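Local coordinates for uncharacterized protein (Bacteroides ovatus, PDB 4DQA) that is of unknown function but probably binds carbohydrate, pairing an E-set-like N-terminal domain with a concanavalin A-like lectin/glucanase domain, at residues N177-I191 / E276-V288. Numbering follows the deposited sequence. Where two conformers were deposited one is given.
Sequences NNTIMGTEGVMILRI and ERPFHGKMSEVRV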
ATOM      1  N   ASN A 177     -10.606   1.638  28.263  1.00 14.00           N
ATOM      2  CA  ASN A 177     -11.362   1.468  27.023  1.00 13.03           C
ATOM      3  C   ASN A 177     -10.873   2.573  26.084  1.00 13.36           C
ATOM      4  O   ASN A 177     -11.022   3.757  26.421  1.00 14.55           O
ATOM      5  CB  ASN A 177     -12.849   1.579  27.357  1.00 14.76           C
ATOM      6  CG  ASN A 177     -13.736   1.489  26.152  1.00 13.29           C
ATOM      7  OD1 ASN A 177     -13.387   1.934  25.063  1.00 14.45           O
ATOM      8  ND2 ASN A 177     -14.918   0.895  26.344  1.00 15.67           N
ATOM      9  N   ASN A 178     -10.293   2.182  24.948  1.00 12.80           N
ATOM     10  CA  ASN A 178      -9.579   3.066  24.032  1.00 12.20           C
ATOM     11  C   ASN A 178     -10.235   2.966  22.651  1.00 12.36           C
ATOM     12  O   ASN A 178     -10.165   1.928  22.024  1.00 12.47           O
ATOM     13  CB  ASN A 178      -8.130   2.610  23.958  1.00 12.38           C
ATOM     14  CG  ASN A 178      -7.504   2.490  25.336  1.00 11.23           C
ATOM     15  OD1 ASN A 178      -7.061   3.473  25.909  1.00 13.69           O
ATOM     16  ND2 ASN A 178      -7.489   1.263  25.880  1.00 12.72           N
ATOM     17  N   THR A 179     -10.908   4.023  22.216  1.00 11.27           N
ATOM     18  CA  THR A 179     -11.646   4.002  20.954  1.00 11.59           C
ATOM     19  C   THR A 179     -10.716   4.005  19.751  1.00 12.21           C
ATOM     20  O   THR A 179      -9.860   4.885  19.646  1.00 12.57           O
ATOM     21  CB  THR A 179     -12.512   5.268  20.841  1.00 10.72           C
ATOM     22  OG1 THR A 179     -13.421   5.294  21.919  1.00 13.14           O
ATOM     23  CG2 THR A 179     -13.304   5.304  19.547  1.00 13.32           C
ATOM     24  N   ILE A 180     -10.898   3.067  18.826  1.00 12.05           N
ATOM     25  CA  ILE A 180     -10.245   3.186  17.515  1.00 10.67           C
ATOM     26  C   ILE A 180     -11.211   3.881  16.580  1.00 12.06           C
ATOM     27  O   ILE A 180     -11.008   5.041  16.240  1.00 12.66           O
ATOM     28  CB  ILE A 180      -9.752   1.866  16.982  1.00 11.71           C
ATOM     29  CG1 ILE A 180      -8.694   1.306  17.927  1.00 13.05           C
ATOM     30  CG2 ILE A 180      -9.093   2.078  15.590  1.00 14.04           C
ATOM     31  CD1 ILE A 180      -8.330  -0.138  17.619  1.00 16.04           C
HETATM   32  N   MSE A 181     -12.279   3.213  16.176  1.00 12.10           N
HETATM   33  CA  MSE A 181     -13.224   3.792  15.228  0.50 12.10           C
HETATM   34  C   MSE A 181     -14.579   3.084  15.291  1.00 13.63           C
HETATM   35  O   MSE A 181     -14.621   1.873  15.534  1.00 13.07           O
HETATM   36  CB  MSE A 181     -12.639   3.672  13.810  0.50 11.91           C
HETATM   37  CG  MSE A 181     -12.108   2.269  13.486  0.50 11.37           C
HETATM   38 SE   MSE A 181     -10.869   2.107  11.970  0.38 17.59          SE
HETATM   39  CE  MSE A 181     -12.081   2.729  10.573  0.50 16.47           C
ATOM     40  N   GLY A 182     -15.662   3.805  15.003  1.00 12.91           N
ATOM     41  CA  GLY A 182     -16.955   3.189  14.821  1.00 13.22           C
ATOM     42  C   GLY A 182     -18.077   3.959  15.470  1.00 14.26           C
ATOM     43  O   GLY A 182     -17.895   5.135  15.847  1.00 14.35           O
ATOM     44  N   THR A 183     -19.200   3.269  15.632  1.00 14.75           N
ATOM     45  CA  THR A 183     -20.422   3.846  16.119  1.00 14.40           C
ATOM     46  C   THR A 183     -20.775   3.196  17.438  1.00 16.34           C
ATOM     47  O   THR A 183     -21.214   2.055  17.488  1.00 16.75           O
ATOM     48  CB  THR A 183     -21.525   3.673  15.075  1.00 15.68           C
ATOM     49  OG1 THR A 183     -21.051   4.244  13.847  1.00 15.73           O
ATOM     50  CG2 THR A 183     -22.827   4.352  15.512  1.00 16.32           C
ATOM     51  N   GLU A 184     -20.552   3.922  18.526  1.00 14.23           N
ATOM     52  CA  GLU A 184     -20.785   3.388  19.861  1.00 16.53           C
ATOM     53  C   GLU A 184     -22.207   2.886  20.039  1.00 20.98           C
ATOM     54  O   GLU A 184     -23.180   3.540  19.642  1.00 20.65           O
ATOM     55  CB  GLU A 184     -20.431   4.438  20.922  1.00 16.44           C
ATOM     56  CG  GLU A 184     -20.829   4.079  22.373  1.00 17.04           C
ATOM     57  CD  GLU A 184     -20.188   2.832  22.929  1.00 18.13           C
ATOM     58  OE1 GLU A 184     -19.226   2.323  22.309  1.00 18.21           O
ATOM     59  OE2 GLU A 184     -20.663   2.358  23.990  1.00 19.81           O
ATOM     60  N   GLY A 185     -22.316   1.679  20.594  1.00 19.40           N
ATOM     61  CA  GLY A 185     -23.601   1.066  20.839  1.00 22.29           C
ATOM     62  C   GLY A 185     -24.096   0.274  19.639  1.00 21.85           C
ATOM     63  O   GLY A 185     -25.079  -0.452  19.755  1.00 23.64           O
ATOM     64  N   VAL A 186     -23.399   0.400  18.511  1.00 20.45           N
ATOM     65  CA  VAL A 186     -23.837  -0.220  17.267  1.00 18.22           C
ATOM     66  C   VAL A 186     -22.759  -1.096  16.619  1.00 18.74           C
ATOM     67  O   VAL A 186     -22.973  -2.300  16.420  1.00 20.61           O
ATOM     68  CB  VAL A 186     -24.317   0.852  16.268  1.00 20.75           C
ATOM     69  CG1 VAL A 186     -24.751   0.226  14.951  1.00 25.10           C
ATOM     70  CG2 VAL A 186     -25.472   1.671  16.884  1.00 23.88           C
HETATM   71  N   MSE A 187     -21.610  -0.506  16.301  1.00 16.89           N
HETATM   72  CA  MSE A 187     -20.481  -1.246  15.725  1.00 16.58           C
HETATM   73  C   MSE A 187     -19.208  -0.433  15.921  1.00 14.00           C
HETATM   74  O   MSE A 187     -18.908   0.469  15.140  1.00 16.21           O
HETATM   75  CB  MSE A 187     -20.692  -1.531  14.235  1.00 18.77           C
HETATM   76  CG  MSE A 187     -19.659  -2.443  13.629  1.00 17.19           C
HETATM   77 SE   MSE A 187     -19.810  -4.254  14.267  0.75 20.78          SE
HETATM   78  CE  MSE A 187     -21.594  -4.621  13.624  1.00 22.73           C
ATOM     79  N   ILE A 188     -18.457  -0.760  16.967  1.00 15.11           N
ATOM     80  CA  ILE A 188     -17.253   0.001  17.274  1.00 14.56           C
ATOM     81  C   ILE A 188     -16.068  -0.949  17.519  1.00 16.23           C
ATOM     82  O   ILE A 188     -16.217  -2.021  18.111  1.00 17.70           O
ATOM     83  CB  ILE A 188     -17.520   0.974  18.450  1.00 17.93           C
ATOM     84  CG1 ILE A 188     -16.421   2.046  18.559  1.00 17.50           C
ATOM     85  CG2 ILE A 188     -17.650   0.217  19.746  1.00 19.71           C
ATOM     86  CD1 ILE A 188     -16.763   3.207  19.477  1.00 17.41           C
ATOM     87  N   LEU A 189     -14.915  -0.565  16.992  1.00 14.29           N
ATOM     88  CA  LEU A 189     -13.660  -1.256  17.233  1.00 12.61           C
ATOM     89  C   LEU A 189     -12.868  -0.461  18.255  1.00 13.09           C
ATOM     90  O   LEU A 189     -12.646   0.756  18.103  1.00 13.04           O
ATOM     91  CB  LEU A 189     -12.877  -1.401  15.931  1.00 14.72           C
ATOM     92  CG  LEU A 189     -11.533  -2.125  16.016  1.00 14.89           C
ATOM     93  CD1 LEU A 189     -11.769  -3.581  16.347  1.00 16.70           C
ATOM     94  CD2 LEU A 189     -10.779  -1.975  14.692  1.00 17.31           C
ATOM     95  N   ARG A 190     -12.512  -1.141  19.343  1.00 12.90           N
ATOM     96  CA  ARG A 190     -11.809  -0.501  20.447  1.00 12.47           C
ATOM     97  C   ARG A 190     -10.759  -1.442  21.001  1.00 14.43           C
ATOM     98  O   ARG A 190     -10.661  -2.607  20.601  1.00 14.62           O
ATOM     99  CB  ARG A 190     -12.807  -0.117  21.540  1.00 14.06           C
ATOM    100  CG  ARG A 190     -13.488  -1.290  22.211  1.00 15.31           C
ATOM    101  CD  ARG A 190     -14.661  -0.832  23.088  1.00 16.56           C
ATOM    102  NE  ARG A 190     -15.287  -1.939  23.806  1.00 15.78           N
ATOM    103  CZ  ARG A 190     -16.489  -1.863  24.379  1.00 16.45           C
ATOM    104  NH1 ARG A 190     -17.194  -0.732  24.318  1.00 19.03           N
ATOM    105  NH2 ARG A 190     -16.982  -2.918  24.989  1.00 18.80           N
ATOM    106  N   ILE A 191      -9.959  -0.916  21.925  1.00 13.00           N
ATOM    107  CA  ILE A 191      -9.032  -1.756  22.682  1.00 12.65           C
ATOM    108  C   ILE A 191      -9.428  -1.587  24.132  1.00 13.24           C
ATOM    109  O   ILE A 191      -9.374  -0.477  24.684  1.00 12.96           O
ATOM    110  CB  ILE A 191      -7.558  -1.352  22.512  1.00 11.66           C
ATOM    111  CG1 ILE A 191      -7.227  -1.127  21.031  1.00 17.70           C
ATOM    112  CG2 ILE A 191      -6.698  -2.450  23.095  1.00 15.56           C
ATOM    113  CD1 ILE A 191      -5.858  -0.524  20.797  1.00 20.17           C
ATOM    114  N   GLU A 276     -15.880   9.298  27.004  1.00 15.17           N
ATOM    115  CA  GLU A 276     -15.459   9.571  25.632  1.00 14.65           C
ATOM    116  C   GLU A 276     -14.387   8.596  25.131  1.00 14.65           C
ATOM    117  O   GLU A 276     -14.144   8.483  23.922  1.00 13.38           O
ATOM    118  CB  GLU A 276     -14.970  11.008  25.479  1.00 14.86           C
ATOM    119  CG  GLU A 276     -16.043  12.029  25.788  1.00 15.97           C
ATOM    120  CD  GLU A 276     -15.660  13.468  25.468  1.00 20.14           C
ATOM    121  OE1 GLU A 276     -14.474  13.804  25.513  1.00 26.94           O
ATOM    122  OE2 GLU A 276     -16.583  14.285  25.285  1.00 26.24           O
ATOM    123  N   ARG A 277     -13.733   7.914  26.063  1.00 13.31           N
ATOM    124  CA  ARG A 277     -12.861   6.802  25.716  1.00 13.22           C
ATOM    125  C   ARG A 277     -11.811   7.152  24.645  1.00 11.36           C
ATOM    126  O   ARG A 277     -11.624   6.443  23.649  1.00 11.93           O
ATOM    127  CB  ARG A 277     -13.706   5.586  25.330  1.00 13.31           C
ATOM    128  CG  ARG A 277     -14.584   5.123  26.470  1.00 14.27           C
ATOM    129  CD  ARG A 277     -15.783   4.320  26.007  1.00 15.88           C
ATOM    130  NE  ARG A 277     -16.745   4.203  27.088  1.00 17.65           N
ATOM    131  CZ  ARG A 277     -17.937   3.638  26.967  1.00 17.29           C
ATOM    132  NH1 ARG A 277     -18.280   3.039  25.839  1.00 19.14           N
ATOM    133  NH2 ARG A 277     -18.766   3.657  27.997  1.00 21.04           N
ATOM    134  N   PRO A 278     -11.059   8.232  24.882  1.00 11.59           N
ATOM    135  CA  PRO A 278     -10.076   8.629  23.870  1.00 11.62           C
ATOM    136  C   PRO A 278      -8.929   7.645  23.680  1.00 12.80           C
ATOM    137  O   PRO A 278      -8.419   7.056  24.646  1.00 13.54           O
ATOM    138  CB  PRO A 278      -9.519   9.944  24.407  1.00 12.90           C
ATOM    139  CG  PRO A 278      -9.767   9.889  25.900  1.00 15.05           C
ATOM    140  CD  PRO A 278     -11.044   9.115  26.059  1.00 12.80           C
ATOM    141  N   PHE A 279      -8.497   7.529  22.429  1.00 12.42           N
ATOM    142  CA  PHE A 279      -7.281   6.846  22.082  1.00 12.01           C
ATOM    143  C   PHE A 279      -6.101   7.737  22.358  1.00 11.52           C
ATOM    144  O   PHE A 279      -6.144   8.937  22.086  1.00 13.42           O
ATOM    145  CB  PHE A 279      -7.346   6.555  20.592  1.00 12.39           C
ATOM    146  CG  PHE A 279      -6.241   5.681  20.062  1.00 12.50           C
ATOM    147  CD1 PHE A 279      -6.334   4.317  20.173  1.00 15.81           C
ATOM    148  CD2 PHE A 279      -5.192   6.208  19.341  1.00 12.28           C
ATOM    149  CE1 PHE A 279      -5.327   3.496  19.666  1.00 16.60           C
ATOM    150  CE2 PHE A 279      -4.193   5.388  18.816  1.00 13.67           C
ATOM    151  CZ  PHE A 279      -4.270   4.043  18.976  1.00 13.75           C
ATOM    152  N   HIS A 280      -5.017   7.151  22.887  1.00 12.12           N
ATOM    153  CA  HIS A 280      -3.769   7.873  23.063  1.00 10.67           C
ATOM    154  C   HIS A 280      -2.687   7.189  22.274  1.00 10.41           C
ATOM    155  O   HIS A 280      -2.212   6.108  22.650  1.00 12.15           O
ATOM    156  CB  HIS A 280      -3.388   7.919  24.532  1.00 13.20           C
ATOM    157  CG  HIS A 280      -4.328   8.749  25.338  1.00 14.84           C
ATOM    158  ND1 HIS A 280      -5.457   8.240  25.929  1.00 20.73           N
ATOM    159  CD2 HIS A 280      -4.336  10.081  25.583  1.00 19.12           C
ATOM    160  CE1 HIS A 280      -6.101   9.216  26.549  1.00 17.14           C
ATOM    161  NE2 HIS A 280      -5.457  10.343  26.336  1.00 23.40           N
ATOM    162  N   GLY A 281      -2.306   7.792  21.145  1.00 11.33           N
ATOM    163  CA  GLY A 281      -1.339   7.182  20.238  1.00 11.15           C
ATOM    164  C   GLY A 281      -1.428   7.803  18.873  1.00 12.03           C
ATOM    165  O   GLY A 281      -1.906   8.924  18.729  1.00 14.31           O
ATOM    166  N   LYS A 282      -0.929   7.089  17.883  1.00 10.59           N
ATOM    167  CA  LYS A 282      -0.948   7.548  16.510  1.00 10.86           C
ATOM    168  C   LYS A 282      -1.730   6.594  15.628  1.00 11.23           C
ATOM    169  O   LYS A 282      -1.789   5.385  15.896  1.00 12.29           O
ATOM    170  CB  LYS A 282       0.468   7.685  15.971  1.00 12.66           C
ATOM    171  CG  LYS A 282       1.319   8.705  16.700  1.00 16.29           C
ATOM    172  CD  LYS A 282       2.732   8.684  16.120  1.00 20.61           C
ATOM    173  CE  LYS A 282       3.687   9.613  16.803  1.00 29.33           C
ATOM    174  NZ  LYS A 282       4.005   9.102  18.173  1.00 24.02           N
HETATM  175  N   MSE A 283      -2.306   7.126  14.555  1.00 10.62           N
HETATM  176  CA  MSE A 283      -2.962   6.313  13.552  1.00 10.11           C
HETATM  177  C   MSE A 283      -2.486   6.734  12.175  1.00 12.08           C
HETATM  178  O   MSE A 283      -2.092   7.872  11.948  1.00 11.54           O
HETATM  179  CB  MSE A 283      -4.489   6.434  13.573  1.00 10.54           C
HETATM  180  CG  MSE A 283      -5.088   6.102  14.926  1.00 10.75           C
HETATM  181 SE   MSE A 283      -7.002   5.797  14.716  0.75 16.01          SE
HETATM  182  CE  MSE A 283      -7.569   6.198  16.527  1.00 13.31           C
ATOM    183  N   SER A 284      -2.593   5.793  11.263  1.00 10.74           N
ATOM    184  CA  SER A 284      -2.240   5.997   9.862  1.00 11.67           C
ATOM    185  C   SER A 284      -3.111   5.091   9.026  1.00 10.82           C
ATOM    186  O   SER A 284      -3.513   4.014   9.456  1.00 12.30           O
ATOM    187  CB  SER A 284      -0.771   5.664   9.680  1.00 10.78           C
ATOM    188  OG  SER A 284      -0.366   5.630   8.311  1.00 12.78           O
ATOM    189  N   GLU A 285      -3.407   5.497   7.796  1.00 11.46           N
ATOM    190  CA  GLU A 285      -4.091   4.608   6.845  1.00 11.42           C
ATOM    191  C   GLU A 285      -5.396   4.058   7.413  1.00 11.33           C
ATOM    192  O   GLU A 285      -5.676   2.846   7.370  1.00 12.26           O
ATOM    193  CB  GLU A 285      -3.180   3.473   6.384  1.00 11.99           C
ATOM    194  CG  GLU A 285      -1.974   3.928   5.635  1.00 11.14           C
ATOM    195  CD  GLU A 285      -2.338   4.606   4.327  1.00 12.27           C
ATOM    196  OE1 GLU A 285      -3.048   3.976   3.512  1.00 12.09           O
ATOM    197  OE2 GLU A 285      -1.963   5.789   4.127  1.00 13.73           O
ATOM    198  N   VAL A 286      -6.200   4.980   7.907  1.00 10.13           N
ATOM    199  CA  VAL A 286      -7.511   4.660   8.485  1.00 11.73           C
ATOM    200  C   VAL A 286      -8.554   4.567   7.385  1.00 12.18           C
ATOM    201  O   VAL A 286      -8.700   5.502   6.595  1.00 12.54           O
ATOM    202  CB  VAL A 286      -7.926   5.758   9.469  1.00 11.22           C
ATOM    203  CG1 VAL A 286      -9.316   5.516  10.022  1.00 13.06           C
ATOM    204  CG2 VAL A 286      -6.915   5.897  10.598  1.00 12.17           C
ATOM    205  N   ARG A 287      -9.243   3.433   7.294  1.00 11.69           N
ATOM    206  CA  ARG A 287     -10.199   3.207   6.207  1.00 12.09           C
ATOM    207  C   ARG A 287     -11.463   2.546   6.659  1.00 14.42           C
ATOM    208  O   ARG A 287     -11.451   1.704   7.548  1.00 13.64           O
ATOM    209  CB  ARG A 287      -9.585   2.337   5.109  1.00 14.10           C
ATOM    210  CG  ARG A 287      -8.180   2.762   4.696  1.00 14.37           C
ATOM    211  CD  ARG A 287      -7.614   1.799   3.652  1.00 14.61           C
ATOM    212  NE  ARG A 287      -6.180   2.041   3.482  1.00 13.87           N
ATOM    213  CZ  ARG A 287      -5.275   1.105   3.288  1.00 14.93           C
ATOM    214  NH1 ARG A 287      -5.624  -0.173   3.206  1.00 14.50           N
ATOM    215  NH2 ARG A 287      -4.002   1.442   3.153  1.00 15.17           N
ATOM    216  N   VAL A 288     -12.552   2.865   5.966  1.00 13.17           N
ATOM    217  CA  VAL A 288     -13.795   2.109   6.094  1.00 14.20           C
ATOM    218  C   VAL A 288     -14.194   1.696   4.691  1.00 14.07           C
ATOM    219  O   VAL A 288     -14.174   2.522   3.776  1.00 14.45           O
ATOM    220  CB  VAL A 288     -14.929   2.935   6.677  1.00 12.62           C
ATOM    221  CG1 VAL A 288     -16.220   2.104   6.718  1.00 15.02           C
ATOM    222  CG2 VAL A 288     -14.599   3.403   8.080  1.00 14.64           C
TER
HETATM  223  O   HOH W   1      -9.638   6.084  26.915  1.00 14.51           O
HETATM  224  O   HOH W   2      -5.227   4.796  24.396  1.00 22.60           O
HETATM  225  O   HOH W   3     -16.873   1.994  23.538  1.00 15.79           O
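Thr179 grips the carbonyl oxygen of Arg277 twice. Its backbone N donates at 2.9 Å to Arg277 O and its hydroxyl OG1 at 2.7 Å to the same oxygen, from opposite faces of the carbonyl plane. A chi1 of -60° sets OG1 beside the backbone N, where both can reach one acceptor. The Arg277 side chain runs extended over the Asn177 amide, with CD 3.5 Å from Asn177 CG and the amide and guanidinium planes 33° apart. Its NH1 makes a weak, bent salt-bridge bond to Glu184 OE2 at 3.1 Å, the carboxylate standing nearly upright to the guanidinium; Trp274 is its stronger partner. Water 3 links this NH1 to Glu184 OE1 and Arg190 NH1. With the Glu184 carboxylate it probably eases the like charges of the two guanidinium groups; Arg190 is also paired with Glu205.

Both segments belong to the concanavalin A-like domain. Here the 178-190 hairpin, with a classic beta bulge at Ile180 and Met181 opposite Leu189, packs against the chain entering strand 282-289. Met283 CE sits 3.6 Å above the plane of the Phe279 ring, offset toward its rim, and Ile191 CD1 meets the ring edge. Buried Thr179 O finds no polar partner beside Phe279 CB. Farther along, one conformer of Met181 brings CE near Val288 CG2. Water 1 joins Asn177 O to Pro278 O, and water 2 joins Asn178 OD1 to His280 N. Asp193 holds the Asn177 amide.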